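Local coordinates for threonine phosphate decarboxylase-like enzyme (Sulfurospirillum multivorans, PDB 6OUX), which catalyses the pyridoxal phosphate-dependent decarboxylation of L-serine O-phosphate to ethanolamine O-phosphate, the linker precursor in norcobamide biosynthesis, at residues A[209-214]-A[324-329]; A[104-109]-A[250-255]. All blocks are in the same frame, centred on the assembly; numbering follows the deposited sequence.

Contact 1 of 2, residues A[209-214]-A[324-329]; sequences ESFIHF and SMANFV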
loop_
_atom_site.group_PDB
_atom_site.type_symbol
_atom_site.label_atom_id
_atom_site.label_comp_id
_atom_site.label_asym_id
_atom_site.label_seq_id
_atom_site.Cartn_x
_atom_site.Cartn_y
_atom_site.Cartn_z
ATOM N N GLU A 209 7.945 -17.407 5.296
ATOM C CA GLU A 209 8.807 -18.117 4.356
ATOM C C GLU A 209 9.243 -17.254 3.186
ATOM O O GLU A 209 9.410 -17.770 2.060
ATOM C CB GLU A 209 8.076 -19.374 3.830
ATOM C CG GLU A 209 6.796 -19.057 3.063
ATOM C CD GLU A 209 6.324 -20.208 2.208
ATOM O OE1 GLU A 209 6.896 -21.354 2.360
ATOM O OE2 GLU A 209 5.347 -19.981 1.436
ATOM N N SER A 210 9.419 -15.989 3.429
ATOM C CA SER A 210 9.724 -15.016 2.353
ATOM C C SER A 210 10.988 -15.370 1.545
ATOM O O SER A 210 11.135 -14.976 0.366
ATOM C CB SER A 210 9.832 -13.577 2.917
ATOM O OG SER A 210 8.564 -13.029 3.289
ATOM N N PHE A 211 11.936 -16.040 2.192
ATOM C CA PHE A 211 13.178 -16.489 1.497
ATOM C C PHE A 211 13.261 -17.935 1.046
ATOM O O PHE A 211 14.362 -18.408 0.665
ATOM C CB PHE A 211 14.382 -16.126 2.407
ATOM C CG PHE A 211 14.363 -14.683 2.800
ATOM C CD1 PHE A 211 14.539 -13.717 1.843
ATOM C CD2 PHE A 211 14.040 -14.286 4.081
ATOM C CE1 PHE A 211 14.482 -12.378 2.161
ATOM C CE2 PHE A 211 13.932 -12.951 4.390
ATOM C CZ PHE A 211 14.174 -11.999 3.438
ATOM N N ILE A 212 12.155 -18.680 1.115
ATOM C CA ILE A 212 12.217 -20.130 0.968
ATOM C C ILE A 212 12.512 -20.556 -0.495
ATOM O O ILE A 212 13.021 -21.630 -0.738
ATOM C CB ILE A 212 10.934 -20.840 1.480
ATOM C CG1 ILE A 212 11.233 -22.330 1.792
ATOM C CG2 ILE A 212 9.761 -20.651 0.531
ATOM C CD1 ILE A 212 10.156 -23.044 2.553
ATOM N N HIS A 213 12.257 -19.679 -1.433
ATOM C CA HIS A 213 12.565 -19.943 -2.870
ATOM C C HIS A 213 14.090 -20.060 -3.115
ATOM O O HIS A 213 14.507 -20.565 -4.134
ATOM C CB HIS A 213 12.052 -18.783 -3.753
ATOM C CG HIS A 213 10.655 -18.915 -4.213
ATOM N ND1 HIS A 213 9.689 -19.657 -3.551
ATOM C CD2 HIS A 213 10.023 -18.310 -5.252
ATOM C CE1 HIS A 213 8.537 -19.511 -4.181
ATOM N NE2 HIS A 213 8.720 -18.721 -5.223
ATOM N N PHE A 214 14.917 -19.587 -2.193
ATOM C CA PHE A 214 16.379 -19.671 -2.250
ATOM C C PHE A 214 16.953 -20.878 -1.577
ATOM O O PHE A 214 18.123 -21.146 -1.778
ATOM C CB PHE A 214 17.018 -18.372 -1.726
ATOM C CG PHE A 214 16.402 -17.158 -2.345
ATOM C CD1 PHE A 214 16.497 -16.964 -3.722
ATOM C CD2 PHE A 214 15.626 -16.303 -1.617
ATOM C CE1 PHE A 214 15.868 -15.891 -4.317
ATOM C CE2 PHE A 214 15.001 -15.205 -2.212
ATOM C CZ PHE A 214 15.106 -15.024 -3.564
ATOM N N SER A 324 24.006 -20.285 4.992
ATOM C CA SER A 324 22.821 -19.630 4.514
ATOM C C SER A 324 22.147 -20.391 3.382
ATOM O O SER A 324 22.822 -21.009 2.556
ATOM C CB SER A 324 23.195 -18.258 4.011
ATOM O OG SER A 324 22.089 -17.529 3.582
ATOM N N MET A 325 20.813 -20.328 3.367
ATOM C CA MET A 325 19.991 -20.753 2.226
ATOM C C MET A 325 19.043 -19.657 1.832
ATOM O O MET A 325 17.919 -19.900 1.452
ATOM C CB MET A 325 19.236 -21.948 2.627
ATOM C CG MET A 325 20.198 -23.088 2.854
ATOM S SD MET A 325 20.114 -24.154 1.384
ATOM C CE MET A 325 18.979 -24.925 2.312
ATOM N N ALA A 326 19.516 -18.441 1.923
ATOM C CA ALA A 326 18.691 -17.299 1.523
ATOM C C ALA A 326 19.384 -16.554 0.380
ATOM O O ALA A 326 20.316 -17.063 -0.173
ATOM C CB ALA A 326 18.443 -16.414 2.688
ATOM N N ASN A 327 18.948 -15.341 0.066
ATOM C CA ASN A 327 19.581 -14.519 -0.944
ATOM C C ASN A 327 20.474 -13.442 -0.368
ATOM O O ASN A 327 20.602 -12.341 -0.901
ATOM C CB ASN A 327 18.502 -13.931 -1.885
ATOM C CG ASN A 327 17.542 -13.037 -1.203
ATOM O OD1 ASN A 327 17.318 -13.182 -0.033
ATOM N ND2 ASN A 327 16.859 -12.175 -1.972
ATOM N N PHE A 328 21.076 -13.779 0.767
ATOM C CA PHE A 328 22.010 -12.940 1.436
ATOM C C PHE A 328 22.887 -13.869 2.304
ATOM O O PHE A 328 22.519 -15.038 2.576
ATOM C CB PHE A 328 21.246 -11.885 2.294
ATOM C CG PHE A 328 20.265 -12.493 3.214
ATOM C CD1 PHE A 328 20.677 -13.047 4.404
ATOM C CD2 PHE A 328 18.909 -12.506 2.911
ATOM C CE1 PHE A 328 19.753 -13.666 5.242
ATOM C CE2 PHE A 328 17.975 -13.136 3.748
ATOM C CZ PHE A 328 18.405 -13.687 4.929
ATOM N N VAL A 329 24.032 -13.333 2.688
ATOM C CA VAL A 329 25.014 -13.982 3.541
ATOM C C VAL A 329 25.390 -12.957 4.608
ATOM O O VAL A 329 25.397 -11.748 4.308
ATOM C CB VAL A 329 26.258 -14.355 2.721
ATOM C CG1 VAL A 329 27.163 -15.238 3.521
ATOM C CG2 VAL A 329 25.877 -15.175 1.503
HETATM O O HOH W 1 20.511 -19.697 -1.699
#

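Contact 2 of 2, residues A[104-109]-A[250-255]; sequences IGNGAT and GVRLGY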
loop_
_atom_site.group_PDB
_atom_site.type_symbol
_atom_site.label_atom_id
_atom_site.label_comp_id
_atom_site.label_asym_id
_atom_site.label_seq_id
_atom_site.Cartn_x
_atom_site.Cartn_y
_atom_site.Cartn_z
ATOM N N ILE A 104 -4.109 -10.959 0.819
ATOM C CA ILE A 104 -3.145 -10.231 -0.040
ATOM C C ILE A 104 -2.916 -8.842 0.564
ATOM O O ILE A 104 -3.887 -8.128 0.803
ATOM C CB ILE A 104 -3.657 -9.989 -1.472
ATOM C CG1 ILE A 104 -4.346 -11.218 -2.102
ATOM C CG2 ILE A 104 -2.509 -9.405 -2.319
ATOM C CD1 ILE A 104 -3.420 -12.252 -2.620
ATOM N N GLY A 105 -1.665 -8.474 0.853
ATOM C CA GLY A 105 -1.327 -7.129 1.370
ATOM C C GLY A 105 0.023 -6.630 0.806
ATOM O O GLY A 105 0.481 -7.097 -0.254
ATOM N N ASN A 106 0.648 -5.706 1.521
ATOM C CA ASN A 106 1.855 -5.022 1.088
ATOM C C ASN A 106 3.183 -5.756 1.206
ATOM O O ASN A 106 4.134 -5.476 0.480
ATOM C CB ASN A 106 1.986 -3.718 1.868
ATOM C CG ASN A 106 0.957 -2.718 1.455
ATOM O OD1 ASN A 106 0.721 -2.536 0.267
ATOM N ND2 ASN A 106 0.320 -2.075 2.427
ATOM N N GLY A 107 3.264 -6.676 2.123
ATOM C CA GLY A 107 4.513 -7.374 2.375
ATOM C C GLY A 107 4.333 -8.287 3.539
ATOM O O GLY A 107 3.334 -8.193 4.260
ATOM N N ALA A 108 5.293 -9.181 3.723
ATOM C CA ALA A 108 5.237 -10.139 4.789
ATOM C C ALA A 108 5.256 -9.456 6.177
ATOM O O ALA A 108 4.403 -9.709 7.038
ATOM C CB ALA A 108 6.393 -11.109 4.637
ATOM N N THR A 109 6.208 -8.545 6.392
ATOM C CA THR A 109 6.323 -7.835 7.643
ATOM C C THR A 109 5.076 -6.969 7.974
ATOM O O THR A 109 4.638 -6.993 9.090
ATOM C CB THR A 109 7.620 -7.006 7.673
ATOM O OG1 THR A 109 8.700 -7.892 7.375
ATOM C CG2 THR A 109 7.848 -6.394 9.085
ATOM N N GLY A 250 9.892 -1.456 -6.399
ATOM C CA GLY A 250 8.888 -0.410 -6.241
ATOM C C GLY A 250 7.439 -0.850 -6.285
ATOM O O GLY A 250 6.541 0.026 -6.340
ATOM N N VAL A 251 7.209 -2.181 -6.332
ATOM C CA VAL A 251 5.830 -2.775 -6.161
ATOM C C VAL A 251 5.839 -3.723 -4.964
ATOM O O VAL A 251 6.608 -4.661 -4.917
ATOM C CB VAL A 251 5.190 -3.348 -7.464
ATOM C CG1 VAL A 251 6.083 -3.105 -8.671
ATOM C CG2 VAL A 251 4.716 -4.798 -7.361
ATOM N N ARG A 252 4.999 -3.430 -3.996
ATOM C CA ARG A 252 5.059 -4.076 -2.677
ATOM C C ARG A 252 3.903 -5.025 -2.500
ATOM O O ARG A 252 2.763 -4.604 -2.380
ATOM C CB ARG A 252 5.052 -3.034 -1.553
ATOM C CG ARG A 252 6.282 -2.121 -1.542
ATOM C CD ARG A 252 6.654 -1.644 -0.136
ATOM N NE ARG A 252 5.469 -1.331 0.672
ATOM C CZ ARG A 252 5.419 -1.358 2.009
ATOM N NH1 ARG A 252 6.497 -1.682 2.735
ATOM N NH2 ARG A 252 4.284 -1.052 2.631
ATOM N N LEU A 253 4.207 -6.321 -2.484
ATOM C CA LEU A 253 3.195 -7.369 -2.423
ATOM C C LEU A 253 3.600 -8.520 -1.550
ATOM O O LEU A 253 4.711 -8.982 -1.617
ATOM C CB LEU A 253 3.000 -7.999 -3.783
ATOM C CG LEU A 253 2.393 -7.142 -4.859
ATOM C CD1 LEU A 253 2.546 -7.863 -6.181
ATOM C CD2 LEU A 253 0.943 -6.855 -4.550
ATOM N N GLY A 254 2.667 -9.025 -0.767
ATOM C CA GLY A 254 2.919 -10.245 -0.028
ATOM C C GLY A 254 1.600 -10.899 0.217
ATOM O O GLY A 254 0.522 -10.247 0.039
ATOM N N TYR A 255 1.644 -12.162 0.608
ATOM C CA TYR A 255 0.380 -12.840 0.958
ATOM C C TYR A 255 0.531 -13.630 2.257
ATOM O O TYR A 255 1.639 -13.821 2.766
ATOM C CB TYR A 255 -0.137 -13.716 -0.192
ATOM C CG TYR A 255 0.673 -15.021 -0.408
ATOM C CD1 TYR A 255 1.804 -15.042 -1.183
ATOM C CD2 TYR A 255 0.295 -16.184 0.187
ATOM C CE1 TYR A 255 2.528 -16.221 -1.395
ATOM C CE2 TYR A 255 1.019 -17.359 0.013
ATOM C CZ TYR A 255 2.130 -17.357 -0.754
ATOM O OH TYR A 255 2.810 -18.495 -0.891
#

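Contact 1 of 2, residues A[209-214]-A[324-329]
Phe-211 and Phe-214, on the turn that follows strand 204-208 of the seven-stranded sheet, meet Ala-326, Asn-327 and Phe-328, where the chain enters strand 328-332 of the smaller five-stranded sheet. The site lies beside the substrate pocket: Phe-211 packs near Asn-181 and Phe-328 near Arg-369, both binding residues for O-phospho-L-serine. Phe-211 and Phe-328 form a T-shaped pair with ring planes at 89°. Phe-328 gives the edge, and its CE2 points at the centre of the Phe-211 face, 3.9 Å from CE1 of Phe-211. With CG between its backbone N and carbonyl carbon (chi1 53°), the Phe-328 ring folds back so that one face lies against CB of Ala-326. Asn-327 lies flat over Phe-214, its amide plane only 8° from the ring plane. CB of Asn-327 sits over the ring centre, 3.7 Å from the centroid of Phe-214, a CH-pi contact. CG of Asn-327 is 3.5 Å from CE2 of Phe-214. ND2 of Asn-327 hydrogen-bonds to the backbone O of Ser-51. OD1 of Asn-327 is buried 3.4 Å from CD1 of Phe-211 and has no hydrogen-bond partner in the model. A leucine in place of Phe-214 would probably leave the Asn-327 amide without its flat support and freer to turn. One water bridges the backbones, donating to O of Phe-214 at 2.8 Å and to O of Ala-326 at 3.1 Å. The join therefore rests on a ring edge against a ring face and an amide stacked on a ring, with this water as its polar link.

Contact 2 of 2, residues A[104-109]-A[250-255]
Gly-105 and Gly-254 pair their backbones as an antiparallel hydrogen-bonded pair, joining strand 102-105, outermost in this chain's part of the sheet, to strand 254-257 in the seven-stranded sheet of the class-II aminotransferase family. N of Gly-105 donates to O of Gly-254 at 2.9 Å, nearly straight at 167°. N of Gly-254 returns a bond to O of Gly-105 at 3.0 Å, but the donor stands above that carbonyl plane. The same oxygen also receives a CA-H...O contact from Leu-253, with CA 3.5 Å from O of Gly-105. Next along, Ile-104 and Tyr-255 form a non-hydrogen-bonded pair, with CD1 of Ile-104 4.3 Å from CB of Tyr-255. Their side chains share one sheet face, where helix 84-95 packs on both through Met-91. Past Gly-105 the chain turns away toward helix 108-116, with Gly-107 at its N-cap. Gly-254 packs against Gly-107, and a CB on it would clash with the carbonyl carbon of Gly-107. Arg-252 bends at chi3 (-39°) and brings its guanidinium slantwise across the Asn-106 side chain, the two planes 29° apart, in contact without a hydrogen bond. Its NH1 makes a salt bridge with Glu-110 in the first turn of helix 108-116. Asn-274 of the second subunit also packs on Arg-252. O of Asn-106 lies 3.3 Å from CB of Arg-252, while NH2 of Arg-252 rests 3.6 Å from CB of Asn-106.

Overall arrangement
The centres of contacts 1 and 2 lie about 17 Å apart. Their segments alternate along the chain: 104-109, 209-214, 250-255, then 324-329. Contact 2 joins strands 102-105 and 254-257 within the seven-stranded sheet, and contact 1 runs from the end of another strand of that sheet across to the five-stranded one. They touch where OG of Ser-210 lies 3.2 Å from CB of Ala-108 and OE2 of Glu-209 lies 3.7 Å from OH of Tyr-255. Segment 209-214 belongs to contact 1 and, through Glu-209 and Ser-210, also packs against contact 2. Contact 1 borders the substrate-binding residues, whereas contact 2 is away from them and reaches the second subunit.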